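Local coordinates for glycerophosphoryl diester phosphodiesterase (Parabacteroides distasonis, PDB 3MZ2), which probably hydrolyses glycerophosphodiesters to an alcohol and glycerol phosphate, at residues 21-25 with 285-289; 62-66 with 132-136; 126-130 with 154-160; 161-165 with 180-185; 174-179 with 199-204. One frame throughout, in Å; residues are numbered along the deposited sequence.

From the N terminus, helix 17-23 is the first helix. Contact 1 ties its end to the loop before the last strand, 289-291, and the other four contacts nest inside the loop it closes. Contact 2 pairs the barrel strands 63-70 and 135-137. Contact 3 joins helix 122-129 to the loop before strand 160-164, and its segments alternate with those of contact 2. Contact 4 pairs strands 160-164 and 182-185, after both have closed. Contact 5 crosses contact 4, bringing the end of helix 167-176 to the loop before strand 205-210. Y24, in segment 21-25, touches contacts 2 and 4 as well. Contacts 2 to 5 tie the TIM barrel together; contact 1 joins chain-end elements beside it.

Contact 1 of 5, residues 21-25 with 285-289; sequences ISFYQ and KGKFF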
# COMPACT_ATOMS: atom_id res chain seq x y z
N ILE A 21 -25.82 -8.67 1.48
CA ILE A 21 -26.00 -8.33 0.05
C ILE A 21 -27.24 -7.46 -0.11
O ILE A 21 -27.22 -6.42 -0.74
CB ILE A 21 -26.10 -9.62 -0.81
CG1 ILE A 21 -24.75 -10.31 -0.89
CG2 ILE A 21 -26.69 -9.35 -2.23
CD1 ILE A 21 -24.84 -11.77 -1.37
N SER A 22 -28.32 -7.85 0.57
CA SER A 22 -29.54 -7.05 0.50
C SER A 22 -29.34 -5.63 1.00
O SER A 22 -29.81 -4.65 0.37
CB SER A 22 -30.63 -7.70 1.33
OG SER A 22 -31.87 -7.08 1.09
N PHE A 23 -28.67 -5.52 2.15
CA PHE A 23 -28.39 -4.24 2.79
C PHE A 23 -27.73 -3.29 1.77
O PHE A 23 -28.10 -2.13 1.67
CB PHE A 23 -27.50 -4.44 4.04
CG PHE A 23 -27.14 -3.16 4.80
CD1 PHE A 23 -28.09 -2.50 5.58
CD2 PHE A 23 -25.88 -2.61 4.72
CE1 PHE A 23 -27.76 -1.36 6.30
CE2 PHE A 23 -25.55 -1.46 5.40
CZ PHE A 23 -26.49 -0.85 6.20
N TYR A 24 -26.80 -3.84 1.01
CA TYR A 24 -26.02 -3.06 0.04
C TYR A 24 -26.60 -3.07 -1.40
O TYR A 24 -25.94 -2.54 -2.29
CB TYR A 24 -24.54 -3.50 0.03
CG TYR A 24 -23.79 -2.90 1.21
CD1 TYR A 24 -23.69 -1.52 1.34
CD2 TYR A 24 -23.18 -3.70 2.17
CE1 TYR A 24 -23.05 -0.95 2.40
CE2 TYR A 24 -22.53 -3.14 3.22
CZ TYR A 24 -22.42 -1.75 3.33
OH TYR A 24 -21.79 -1.18 4.44
N GLN A 25 -27.77 -3.65 -1.62
CA GLN A 25 -28.43 -3.54 -2.93
C GLN A 25 -29.07 -2.16 -3.03
O GLN A 25 -29.99 -1.80 -2.24
CB GLN A 25 -29.50 -4.63 -3.15
CG GLN A 25 -30.22 -4.58 -4.52
CD GLN A 25 -29.30 -4.93 -5.71
OE1 GLN A 25 -28.13 -5.26 -5.54
NE2 GLN A 25 -29.86 -4.86 -6.93
N LYS A 285 -35.18 -0.26 3.51
CA LYS A 285 -33.97 -0.57 4.27
C LYS A 285 -34.13 -0.37 5.78
O LYS A 285 -33.22 -0.69 6.56
CB LYS A 285 -32.79 0.28 3.80
CG LYS A 285 -32.53 0.24 2.34
CD LYS A 285 -32.02 -1.09 1.91
CE LYS A 285 -31.44 -1.01 0.51
NZ LYS A 285 -31.07 -2.39 0.04
N GLY A 286 -35.29 0.10 6.20
CA GLY A 286 -35.55 0.36 7.64
C GLY A 286 -35.35 -0.86 8.51
O GLY A 286 -34.93 -0.76 9.67
N LYS A 287 -35.64 -2.03 7.95
CA LYS A 287 -35.56 -3.28 8.71
C LYS A 287 -34.15 -3.65 9.19
O LYS A 287 -33.99 -4.47 10.08
CB LYS A 287 -36.08 -4.42 7.83
CG LYS A 287 -35.30 -4.64 6.56
CD LYS A 287 -35.90 -5.82 5.83
CE LYS A 287 -35.16 -6.18 4.58
NZ LYS A 287 -35.82 -7.32 3.87
N PHE A 288 -33.13 -3.06 8.58
CA PHE A 288 -31.76 -3.37 8.92
C PHE A 288 -31.20 -2.59 10.11
O PHE A 288 -30.00 -2.74 10.41
CB PHE A 288 -30.85 -3.13 7.69
CG PHE A 288 -31.12 -4.09 6.54
CD1 PHE A 288 -30.82 -5.43 6.67
CD2 PHE A 288 -31.67 -3.64 5.35
CE1 PHE A 288 -31.08 -6.32 5.64
CE2 PHE A 288 -31.93 -4.55 4.29
CZ PHE A 288 -31.61 -5.86 4.44
N PHE A 289 -32.01 -1.75 10.72
CA PHE A 289 -31.55 -0.87 11.79
C PHE A 289 -32.28 -1.16 13.07
O PHE A 289 -33.52 -1.29 13.08
CB PHE A 289 -31.78 0.59 11.39
CG PHE A 289 -30.98 1.03 10.21
CD1 PHE A 289 -31.46 0.84 8.92
CD2 PHE A 289 -29.74 1.60 10.39
CE1 PHE A 289 -30.73 1.23 7.82
CE2 PHE A 289 -29.01 2.00 9.28
CZ PHE A 289 -29.51 1.82 8.01
O HOH W 1 -32.89 -4.43 0.88
O HOH W 2 -33.88 -8.36 2.28
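F23 lays its ring edge on the face of F288, with the planes at 84° and the centroids 5.5 Å apart, an offset edge-to-face pair. The contact joins the last turn of helix 17-23 to the short 3-10 turn that ends at F288, near the chain's end and at the periphery of a TIM-barrel fold. F23 CB also sits over the F288 ring, 4.2 Å from its centroid, a CH-pi contact. F23 has CG anti to the backbone N (chi1 -180°), which carries CD1 to F288 CB and CE1 to F289 CZ. L12 and L33 also touch F23 and F289. K285 bends at chi2 and runs to the helix end. Its NZ donates to Q25 O at 2.6 Å, in the carbonyl plane and on a lone pair, and makes a weak bond to F23 O. In the S22 conformer described, one water bridges K285 NZ and S22 OG. A second lies 2.7 Å from S22 OG and accepts from K287 NZ.

Contact 2 of 5, residues 62-66 with 132-136; sequences ATFEI and KTILI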
# COMPACT_ATOMS: atom_id res chain seq x y z
N ALA A 62 -23.54 3.00 11.98
CA ALA A 62 -22.42 3.18 11.09
C ALA A 62 -21.72 1.84 10.91
O ALA A 62 -21.86 0.94 11.73
CB ALA A 62 -21.44 4.22 11.67
N THR A 63 -20.97 1.74 9.82
CA THR A 63 -19.95 0.73 9.60
C THR A 63 -18.61 1.37 9.93
O THR A 63 -18.53 2.58 10.11
CB THR A 63 -19.92 0.23 8.17
OG1 THR A 63 -19.77 1.36 7.30
CG2 THR A 63 -21.23 -0.50 7.84
N PHE A 64 -17.58 0.55 10.09
CA PHE A 64 -16.25 1.05 10.45
C PHE A 64 -15.18 0.49 9.52
O PHE A 64 -14.99 -0.71 9.44
CB PHE A 64 -15.94 0.71 11.93
CG PHE A 64 -16.92 1.34 12.90
CD1 PHE A 64 -16.87 2.69 13.10
CD2 PHE A 64 -17.90 0.62 13.49
CE1 PHE A 64 -17.77 3.30 13.98
CE2 PHE A 64 -18.82 1.23 14.34
CZ PHE A 64 -18.77 2.60 14.56
N GLU A 65 -14.44 1.39 8.91
CA GLU A 65 -13.30 1.06 8.07
C GLU A 65 -12.08 1.12 8.99
O GLU A 65 -11.89 2.10 9.70
CB GLU A 65 -13.21 2.11 6.97
CG GLU A 65 -12.09 1.81 6.00
CD GLU A 65 -10.79 2.50 6.30
OE1 GLU A 65 -10.69 3.32 7.22
OE2 GLU A 65 -9.84 2.20 5.54
N ILE A 66 -11.29 0.05 9.04
CA ILE A 66 -10.23 -0.07 10.02
C ILE A 66 -8.93 -0.54 9.35
O ILE A 66 -8.93 -1.02 8.19
CB ILE A 66 -10.68 -1.02 11.19
CG1 ILE A 66 -11.01 -2.42 10.67
CG2 ILE A 66 -11.91 -0.41 11.88
CD1 ILE A 66 -11.43 -3.47 11.74
N LYS A 132 -23.74 -6.00 15.76
CA LYS A 132 -23.79 -4.56 15.95
C LYS A 132 -23.52 -3.74 14.68
O LYS A 132 -24.17 -2.72 14.46
CB LYS A 132 -22.81 -4.11 17.01
CG LYS A 132 -23.00 -4.78 18.34
CD LYS A 132 -22.00 -4.23 19.34
CE LYS A 132 -22.05 -5.02 20.63
NZ LYS A 132 -21.47 -6.43 20.61
N THR A 133 -22.54 -4.15 13.88
CA THR A 133 -22.08 -3.34 12.76
C THR A 133 -21.34 -4.24 11.74
O THR A 133 -21.40 -5.46 11.82
CB THR A 133 -21.15 -2.19 13.29
OG1 THR A 133 -20.77 -1.32 12.21
CG2 THR A 133 -19.89 -2.73 13.94
N ILE A 134 -20.69 -3.62 10.78
CA ILE A 134 -19.89 -4.30 9.78
C ILE A 134 -18.56 -3.60 9.80
O ILE A 134 -18.51 -2.37 9.82
CB ILE A 134 -20.49 -4.11 8.37
CG1 ILE A 134 -21.93 -4.54 8.30
CG2 ILE A 134 -19.63 -4.83 7.27
CD1 ILE A 134 -22.68 -3.96 7.18
N LEU A 135 -17.47 -4.35 9.81
CA LEU A 135 -16.15 -3.79 9.70
C LEU A 135 -15.67 -3.90 8.26
O LEU A 135 -16.03 -4.86 7.53
CB LEU A 135 -15.20 -4.60 10.62
CG LEU A 135 -15.57 -4.71 12.11
CD1 LEU A 135 -14.55 -5.60 12.84
CD2 LEU A 135 -15.71 -3.34 12.72
N ILE A 136 -14.84 -2.97 7.84
CA ILE A 136 -14.33 -2.92 6.49
C ILE A 136 -12.81 -2.81 6.57
O ILE A 136 -12.27 -1.84 7.12
CB ILE A 136 -14.92 -1.74 5.69
CG1 ILE A 136 -16.45 -1.79 5.76
CG2 ILE A 136 -14.38 -1.83 4.21
CD1 ILE A 136 -17.20 -0.56 5.09
O HOH W 3 -24.63 0.36 13.60
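Segments 62-66 and 132-136 run parallel, with F64 paired to L135 and E65 to I136. F64 N donates to I134 O, I136 N to F64 O at 2.8 Å, and I66 N to I136 O. The first and last are nearly straight at the hydrogen (165° for the first), while the middle one is more bent (148°). Before the ladder starts, T133 OG1 donates to A62 O at 2.6 Å, in the carbonyl plane and on a lone pair. T133 holds OG1 anti to the backbone N (chi1 -175°), which turns the hydroxyl to that carbonyl and leaves CG2 at the edge of the F64 ring. These are neighbouring strands of the parallel TIM barrel, and their side chains alternate between its two sides. F64, L135 and I66 pack outward, under helices 50-59 and 122-129. F64 CB meets L135 CD2, and I66 CD1 lies 3.9 Å from L135 CD1. T63, E65 and I136 face the barrel interior. T63 CG2 runs alongside I134, 3.7 Å from I134 CB, and T63 OG1 meets I136 CD1 while hydrogen-bonding S35. E65 OE1 accepts from R38 N. Its OE2 lies near D138 OD2. A sulfate lies about 5 Å from the E65 side chain.

Contact 3 of 5, residues 126-130 with 154-160; sequences IRWAR and MQAEPYV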
# COMPACT_ATOMS: atom_id res chain seq x y z
N ILE A 126 -13.63 -7.81 15.71
CA ILE A 126 -14.53 -8.71 15.00
C ILE A 126 -15.55 -9.31 15.98
O ILE A 126 -16.75 -9.33 15.70
CB ILE A 126 -13.73 -9.83 14.26
CG1 ILE A 126 -12.97 -9.28 13.06
CG2 ILE A 126 -14.64 -10.99 13.74
CD1 ILE A 126 -12.03 -10.28 12.49
N ARG A 127 -15.08 -9.81 17.12
CA ARG A 127 -15.96 -10.40 18.14
C ARG A 127 -17.02 -9.41 18.62
O ARG A 127 -18.19 -9.74 18.78
CB ARG A 127 -15.15 -10.91 19.33
CG ARG A 127 -14.29 -12.14 19.03
CD ARG A 127 -13.91 -12.90 20.32
NE ARG A 127 -15.09 -13.18 21.13
CZ ARG A 127 -15.07 -13.29 22.46
NH1 ARG A 127 -13.93 -13.18 23.11
NH2 ARG A 127 -16.20 -13.54 23.11
N TRP A 128 -16.60 -8.17 18.81
CA TRP A 128 -17.50 -7.08 19.21
C TRP A 128 -18.48 -6.67 18.12
O TRP A 128 -19.62 -6.37 18.38
CB TRP A 128 -16.66 -5.87 19.60
CG TRP A 128 -17.49 -4.65 19.88
CD1 TRP A 128 -18.15 -4.35 21.06
CD2 TRP A 128 -17.81 -3.61 18.97
NE1 TRP A 128 -18.84 -3.16 20.92
CE2 TRP A 128 -18.65 -2.70 19.64
CE3 TRP A 128 -17.46 -3.35 17.63
CZ2 TRP A 128 -19.13 -1.51 19.02
CZ3 TRP A 128 -17.97 -2.18 17.01
CH2 TRP A 128 -18.79 -1.30 17.71
N ALA A 129 -18.03 -6.68 16.89
CA ALA A 129 -18.84 -6.17 15.79
C ALA A 129 -20.05 -7.07 15.48
O ALA A 129 -21.06 -6.58 14.97
CB ALA A 129 -17.98 -5.96 14.55
N ARG A 130 -19.93 -8.37 15.72
CA ARG A 130 -20.96 -9.33 15.34
C ARG A 130 -22.30 -8.93 15.97
O ARG A 130 -22.40 -8.87 17.21
CB ARG A 130 -20.57 -10.73 15.81
CG ARG A 130 -21.43 -11.88 15.25
CD ARG A 130 -20.97 -13.21 15.85
NE ARG A 130 -21.87 -14.34 15.65
CZ ARG A 130 -21.70 -15.53 16.23
NH1 ARG A 130 -20.66 -15.71 17.04
NH2 ARG A 130 -22.55 -16.52 15.99
N MSE A 154 -13.54 -17.85 10.69
CA MSE A 154 -14.36 -17.25 11.76
C MSE A 154 -15.84 -17.16 11.36
O MSE A 154 -16.68 -16.74 12.17
CB MSE A 154 -13.89 -15.81 12.08
CG MSE A 154 -12.50 -15.74 12.69
SE MSE A 154 -12.05 -13.97 13.32
CE MSE A 154 -13.31 -13.86 14.83
N GLN A 155 -16.14 -17.54 10.11
CA GLN A 155 -17.50 -17.42 9.55
C GLN A 155 -17.99 -15.99 9.71
O GLN A 155 -19.15 -15.77 9.97
CB GLN A 155 -18.46 -18.48 10.13
CG GLN A 155 -17.87 -19.90 10.03
CD GLN A 155 -18.74 -21.01 10.65
OE1 GLN A 155 -18.26 -22.10 10.92
NE2 GLN A 155 -20.00 -20.74 10.83
N ALA A 156 -17.10 -15.03 9.45
CA ALA A 156 -17.35 -13.59 9.68
C ALA A 156 -17.74 -12.86 8.40
O ALA A 156 -17.81 -11.64 8.37
CB ALA A 156 -16.08 -12.91 10.32
N GLU A 157 -18.00 -13.60 7.33
CA GLU A 157 -18.41 -12.94 6.06
C GLU A 157 -19.57 -11.98 6.14
O GLU A 157 -19.57 -10.98 5.38
CB GLU A 157 -18.72 -13.95 4.98
CG GLU A 157 -17.59 -14.99 4.69
CD GLU A 157 -17.77 -16.32 5.41
OE1 GLU A 157 -18.30 -16.35 6.55
OE2 GLU A 157 -17.36 -17.36 4.84
N PRO A 158 -20.56 -12.25 7.02
CA PRO A 158 -21.67 -11.28 7.09
C PRO A 158 -21.36 -9.94 7.75
O PRO A 158 -22.23 -9.05 7.76
CB PRO A 158 -22.73 -12.02 7.93
CG PRO A 158 -22.40 -13.48 7.76
CD PRO A 158 -20.91 -13.54 7.65
N TYR A 159 -20.19 -9.79 8.36
CA TYR A 159 -19.88 -8.58 9.11
C TYR A 159 -18.44 -8.08 8.98
O TYR A 159 -18.06 -7.14 9.67
CB TYR A 159 -20.29 -8.67 10.59
CG TYR A 159 -19.73 -9.83 11.36
CD1 TYR A 159 -20.32 -11.10 11.29
CD2 TYR A 159 -18.69 -9.64 12.31
CE1 TYR A 159 -19.81 -12.17 12.00
CE2 TYR A 159 -18.20 -10.70 13.04
CZ TYR A 159 -18.73 -11.96 12.88
OH TYR A 159 -18.24 -12.99 13.63
N VAL A 160 -17.65 -8.70 8.12
CA VAL A 160 -16.27 -8.22 7.88
C VAL A 160 -16.07 -8.19 6.37
O VAL A 160 -16.01 -9.24 5.73
CB VAL A 160 -15.22 -9.11 8.57
CG1 VAL A 160 -13.78 -8.52 8.39
CG2 VAL A 160 -15.54 -9.34 10.05
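M154, a selenomethionine, reaches I126 with the end of its side chain. In the conformer described, its chain bends at chi3 (68°), which brings CE to I126 CG2 and SE to I126 CD1. Q155 has positive phi and closes helix 144-153 with a Schellman motif. A156 then places CB 4.2 Å from I126 CG2, and its carbonyl O lies over one face of the Y159 ring. This segment is the turn that leads from helix 144-153 into strand 160-164 of the TIM barrel, and it packs on the end of helix 122-129, which precedes the neighbouring strand 135-137. Y159 has CG between the backbone N and the carbonyl carbon (chi1 55°), which sends the ring across to that helix end. Y159 CE2 meets I126 CG2 at 3.6 Å, and I126 O lies at the ring edge. On the face away from A156 O, R130 CB lies 3.9 Å from the ring centroid, a CH-pi contact. The extended R130 chain continues over the ring, with CG on Y159 CE1 and CZ and CD 3.5 Å from OH. In this conformer the R130 guanidinium is nearly parallel to the ring, 8° between planes, but lies beyond it and is not stacked on it. V160 begins the strand, and its CG2 packs on I126 CG1 at 4.0 Å. L135 touches I126 and A129.

Contact 4 of 5, residues 161-165 with 180-185; sequences MITVH and FMFEAF
The F185 ring takes the edge of H165 on one face, with H165 CD2 3.4 Å above its plane and near its centre. The segments are adjacent parallel strands of a beta-alpha-beta crossover in the TIM barrel, joined through helix 167-176. The F185 and H165 rings make an edge-to-face pair, planes at 70°. F180 receives I162 CD1 over the centre of one face, 3.7 Å from the centroid, a CH-pi contact. F182 has I162 O at its edge, and V164 CG1 lies 3.7 Å from F182 CD1. I162, V164, F182 and A184 lie on the side of the sheet toward that helix. T163 and E183 lie on the other, side by side and pointing the same way. T163 CG2 also meets F185 CE1. With a leucine in place of F185 the aromatic face is gone, and the H165 imidazole would probably be freer to turn. M161 CG packs on M181 CG, both selenomethionines. In the ladder, I162 N donates to M181 O and V164 N to E183 O. E183 N stands well above the plane of the I162 carbonyl it bonds. Beyond, a water donates to H165 O at 2.8 Å and to F185 O at 3.2 Å.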
# COMPACT_ATOMS: atom_id res chain seq x y z
N MSE A 161 -16.01 -6.98 5.80
CA MSE A 161 -15.86 -6.77 4.36
C MSE A 161 -14.40 -6.50 4.05
O MSE A 161 -13.64 -6.10 4.96
CB MSE A 161 -16.69 -5.57 3.86
CG MSE A 161 -18.14 -5.83 3.96
SE MSE A 161 -19.22 -4.20 3.80
CE MSE A 161 -18.71 -3.59 2.01
N ILE A 162 -14.03 -6.65 2.79
CA ILE A 162 -12.63 -6.47 2.36
C ILE A 162 -12.55 -5.33 1.35
O ILE A 162 -13.29 -5.32 0.39
CB ILE A 162 -12.08 -7.76 1.72
CG1 ILE A 162 -12.23 -8.94 2.70
CG2 ILE A 162 -10.58 -7.58 1.31
CD1 ILE A 162 -12.14 -10.35 2.02
N THR A 163 -11.64 -4.38 1.58
CA THR A 163 -11.41 -3.30 0.64
C THR A 163 -10.48 -3.83 -0.43
O THR A 163 -9.45 -4.42 -0.13
CB THR A 163 -10.76 -2.07 1.31
OG1 THR A 163 -11.62 -1.61 2.34
CG2 THR A 163 -10.57 -0.94 0.25
N VAL A 164 -10.88 -3.60 -1.69
CA VAL A 164 -10.10 -4.03 -2.86
C VAL A 164 -9.97 -2.85 -3.79
O VAL A 164 -10.92 -2.04 -3.93
CB VAL A 164 -10.76 -5.23 -3.59
CG1 VAL A 164 -10.70 -6.51 -2.69
CG2 VAL A 164 -12.19 -4.93 -4.06
N HIS A 165 -8.77 -2.72 -4.37
CA HIS A 165 -8.46 -1.58 -5.20
C HIS A 165 -8.72 -1.81 -6.70
O HIS A 165 -8.76 -0.87 -7.48
CB HIS A 165 -7.03 -1.11 -4.97
CG HIS A 165 -6.77 -0.62 -3.59
ND1 HIS A 165 -5.56 -0.79 -2.95
CD2 HIS A 165 -7.58 -0.00 -2.69
CE1 HIS A 165 -5.63 -0.26 -1.74
NE2 HIS A 165 -6.84 0.23 -1.56
N PHE A 180 -17.61 -13.62 0.26
CA PHE A 180 -17.06 -12.34 0.70
C PHE A 180 -17.82 -11.15 0.09
O PHE A 180 -18.27 -11.19 -1.08
CB PHE A 180 -15.62 -12.19 0.28
CG PHE A 180 -14.60 -13.03 1.03
CD1 PHE A 180 -14.69 -13.29 2.40
CD2 PHE A 180 -13.47 -13.47 0.35
CE1 PHE A 180 -13.73 -14.07 3.03
CE2 PHE A 180 -12.50 -14.20 0.97
CZ PHE A 180 -12.61 -14.49 2.30
N MSE A 181 -17.91 -10.08 0.85
CA MSE A 181 -18.47 -8.81 0.39
C MSE A 181 -17.34 -7.80 0.32
O MSE A 181 -16.51 -7.77 1.22
CB MSE A 181 -19.55 -8.37 1.34
CG MSE A 181 -20.25 -7.06 1.12
SE MSE A 181 -21.73 -7.30 -0.15
CE MSE A 181 -21.58 -5.57 -1.00
N PHE A 182 -17.36 -6.94 -0.70
CA PHE A 182 -16.27 -6.02 -0.95
C PHE A 182 -16.66 -4.55 -0.84
O PHE A 182 -17.77 -4.16 -1.27
CB PHE A 182 -15.72 -6.27 -2.36
CG PHE A 182 -15.17 -7.64 -2.52
CD1 PHE A 182 -14.03 -8.01 -1.84
CD2 PHE A 182 -15.82 -8.56 -3.31
CE1 PHE A 182 -13.53 -9.30 -1.95
CE2 PHE A 182 -15.35 -9.88 -3.42
CZ PHE A 182 -14.19 -10.24 -2.79
N GLU A 183 -15.70 -3.75 -0.36
CA GLU A 183 -15.67 -2.32 -0.69
C GLU A 183 -14.66 -2.19 -1.85
O GLU A 183 -13.50 -2.46 -1.68
CB GLU A 183 -15.23 -1.46 0.50
CG GLU A 183 -15.11 -0.00 0.07
CD GLU A 183 -14.57 0.91 1.12
OE1 GLU A 183 -15.18 0.97 2.22
OE2 GLU A 183 -13.58 1.60 0.79
N ALA A 184 -15.15 -1.88 -3.03
CA ALA A 184 -14.31 -1.81 -4.23
C ALA A 184 -14.07 -0.37 -4.65
O ALA A 184 -14.99 0.41 -4.69
CB ALA A 184 -14.99 -2.59 -5.38
N PHE A 185 -12.82 -0.01 -4.95
CA PHE A 185 -12.53 1.28 -5.56
C PHE A 185 -13.07 1.29 -6.98
O PHE A 185 -12.67 0.47 -7.83
CB PHE A 185 -11.02 1.53 -5.57
CG PHE A 185 -10.46 2.02 -4.25
CD1 PHE A 185 -10.83 1.40 -3.07
CD2 PHE A 185 -9.52 3.03 -4.20
CE1 PHE A 185 -10.37 1.86 -1.84
CE2 PHE A 185 -9.01 3.48 -2.95
CZ PHE A 185 -9.44 2.87 -1.78
O HOH W 4 -10.00 0.45 -9.65

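Contact 5 of 5, residues 174-179 with 199-204; sequences YEKNPN and GIPWSH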
# COMPACT_ATOMS: atom_id res chain seq x y z
N TYR A 174 -12.47 -13.40 -4.15
CA TYR A 174 -13.78 -13.97 -4.49
C TYR A 174 -13.67 -15.49 -4.86
O TYR A 174 -14.53 -16.28 -4.47
CB TYR A 174 -14.43 -13.15 -5.62
CG TYR A 174 -15.75 -13.71 -6.03
CD1 TYR A 174 -16.87 -13.56 -5.26
CD2 TYR A 174 -15.85 -14.47 -7.20
CE1 TYR A 174 -18.10 -14.13 -5.66
CE2 TYR A 174 -17.06 -15.03 -7.57
CZ TYR A 174 -18.16 -14.85 -6.81
OH TYR A 174 -19.34 -15.46 -7.17
N GLU A 175 -12.61 -15.86 -5.55
CA GLU A 175 -12.34 -17.24 -5.94
C GLU A 175 -12.03 -18.06 -4.68
O GLU A 175 -12.42 -19.22 -4.63
CB GLU A 175 -11.22 -17.31 -7.00
CG GLU A 175 -11.73 -16.73 -8.35
CD GLU A 175 -10.84 -16.94 -9.54
OE1 GLU A 175 -9.69 -17.37 -9.32
OE2 GLU A 175 -11.32 -16.65 -10.68
N LYS A 176 -11.40 -17.45 -3.66
CA LYS A 176 -11.13 -18.17 -2.41
C LYS A 176 -12.38 -18.37 -1.57
O LYS A 176 -12.55 -19.39 -0.90
CB LYS A 176 -10.10 -17.44 -1.55
CG LYS A 176 -8.69 -17.63 -2.00
CD LYS A 176 -7.72 -17.17 -0.95
N ASN A 177 -13.26 -17.39 -1.60
CA ASN A 177 -14.52 -17.51 -0.86
C ASN A 177 -15.59 -16.60 -1.48
O ASN A 177 -15.59 -15.38 -1.29
CB ASN A 177 -14.32 -17.17 0.61
CG ASN A 177 -15.60 -17.36 1.44
OD1 ASN A 177 -16.68 -17.57 0.92
ND2 ASN A 177 -15.44 -17.26 2.74
N PRO A 178 -16.52 -17.21 -2.24
CA PRO A 178 -17.50 -16.35 -2.94
C PRO A 178 -18.56 -15.71 -2.09
O PRO A 178 -19.44 -15.01 -2.62
CB PRO A 178 -18.15 -17.33 -3.93
CG PRO A 178 -18.03 -18.63 -3.27
CD PRO A 178 -16.66 -18.61 -2.65
N ASN A 179 -18.53 -15.95 -0.79
CA ASN A 179 -19.42 -15.28 0.14
C ASN A 179 -18.82 -13.98 0.67
O ASN A 179 -19.46 -13.28 1.43
CB ASN A 179 -19.76 -16.22 1.29
CG ASN A 179 -20.66 -17.39 0.84
OD1 ASN A 179 -21.52 -17.24 -0.03
ND2 ASN A 179 -20.39 -18.56 1.36
N GLY A 199 -15.09 -10.80 -13.40
CA GLY A 199 -16.24 -11.62 -12.96
C GLY A 199 -16.67 -11.45 -11.53
O GLY A 199 -17.21 -12.42 -10.95
N ILE A 200 -16.51 -10.26 -10.95
CA ILE A 200 -16.96 -10.02 -9.58
C ILE A 200 -18.43 -9.65 -9.60
O ILE A 200 -18.79 -8.63 -10.19
CB ILE A 200 -16.19 -8.89 -8.88
CG1 ILE A 200 -14.70 -9.08 -9.11
CG2 ILE A 200 -16.54 -8.88 -7.36
CD1 ILE A 200 -14.13 -10.38 -8.55
N PRO A 201 -19.29 -10.43 -8.92
CA PRO A 201 -20.71 -10.04 -8.93
C PRO A 201 -20.95 -8.68 -8.32
O PRO A 201 -20.43 -8.39 -7.26
CB PRO A 201 -21.38 -11.12 -8.07
CG PRO A 201 -20.37 -12.23 -7.97
CD PRO A 201 -19.04 -11.63 -8.11
N TRP A 202 -21.74 -7.83 -8.98
CA TRP A 202 -22.01 -6.51 -8.45
C TRP A 202 -22.78 -6.63 -7.10
O TRP A 202 -22.68 -5.74 -6.27
CB TRP A 202 -22.79 -5.66 -9.48
CG TRP A 202 -21.96 -5.18 -10.63
CD1 TRP A 202 -22.17 -5.43 -11.96
CD2 TRP A 202 -20.83 -4.30 -10.57
NE1 TRP A 202 -21.21 -4.82 -12.72
CE2 TRP A 202 -20.39 -4.10 -11.90
CE3 TRP A 202 -20.14 -3.70 -9.51
CZ2 TRP A 202 -19.26 -3.31 -12.20
CZ3 TRP A 202 -19.03 -2.89 -9.78
CH2 TRP A 202 -18.60 -2.72 -11.14
N SER A 203 -23.52 -7.72 -6.93
CA SER A 203 -24.20 -7.96 -5.67
C SER A 203 -23.22 -8.07 -4.50
O SER A 203 -23.62 -7.93 -3.35
CB SER A 203 -25.05 -9.22 -5.74
OG SER A 203 -24.29 -10.38 -6.03
N HIS A 204 -21.97 -8.41 -4.79
CA HIS A 204 -20.94 -8.47 -3.74
C HIS A 204 -20.05 -7.21 -3.60
O HIS A 204 -19.02 -7.25 -2.90
CB HIS A 204 -20.08 -9.70 -4.00
CG HIS A 204 -20.81 -10.96 -3.69
ND1 HIS A 204 -20.43 -11.83 -2.70
CD2 HIS A 204 -21.93 -11.48 -4.24
CE1 HIS A 204 -21.29 -12.84 -2.65
NE2 HIS A 204 -22.19 -12.67 -3.60
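Y174 starts at CB, which meets I200 CD1 at 4.0 Å. The side chain has CG anti to the backbone N (chi1 178°), which swings the ring toward segment 199-204. P201 CD lies over one face of that ring, 3.8 Å from the centroid, a CH-pi contact. It touches CE1 and CZ, the latter at 3.6 Å. The ring edge at CE1 is turned to the face of H204, an edge-to-face pair with planes at 78°. At the tip, OH lies 3.5 Å from P201 CG. The contact joins the end of helix 167-176 to the turn between helix 189-197 and strand 205-210 of the TIM barrel. G199, with positive phi, ends helix 189-197 as the C-prime residue of a Schellman motif. With an alanine at Y174 the ring is gone, which is likely to leave P201 CD without its partner and open a gap beside H204. H204 ND1 is hydrogen-bonded to F180 O. After the helix, N177 OD1 accepts from N179 N at 3.0 Å, an Asx turn.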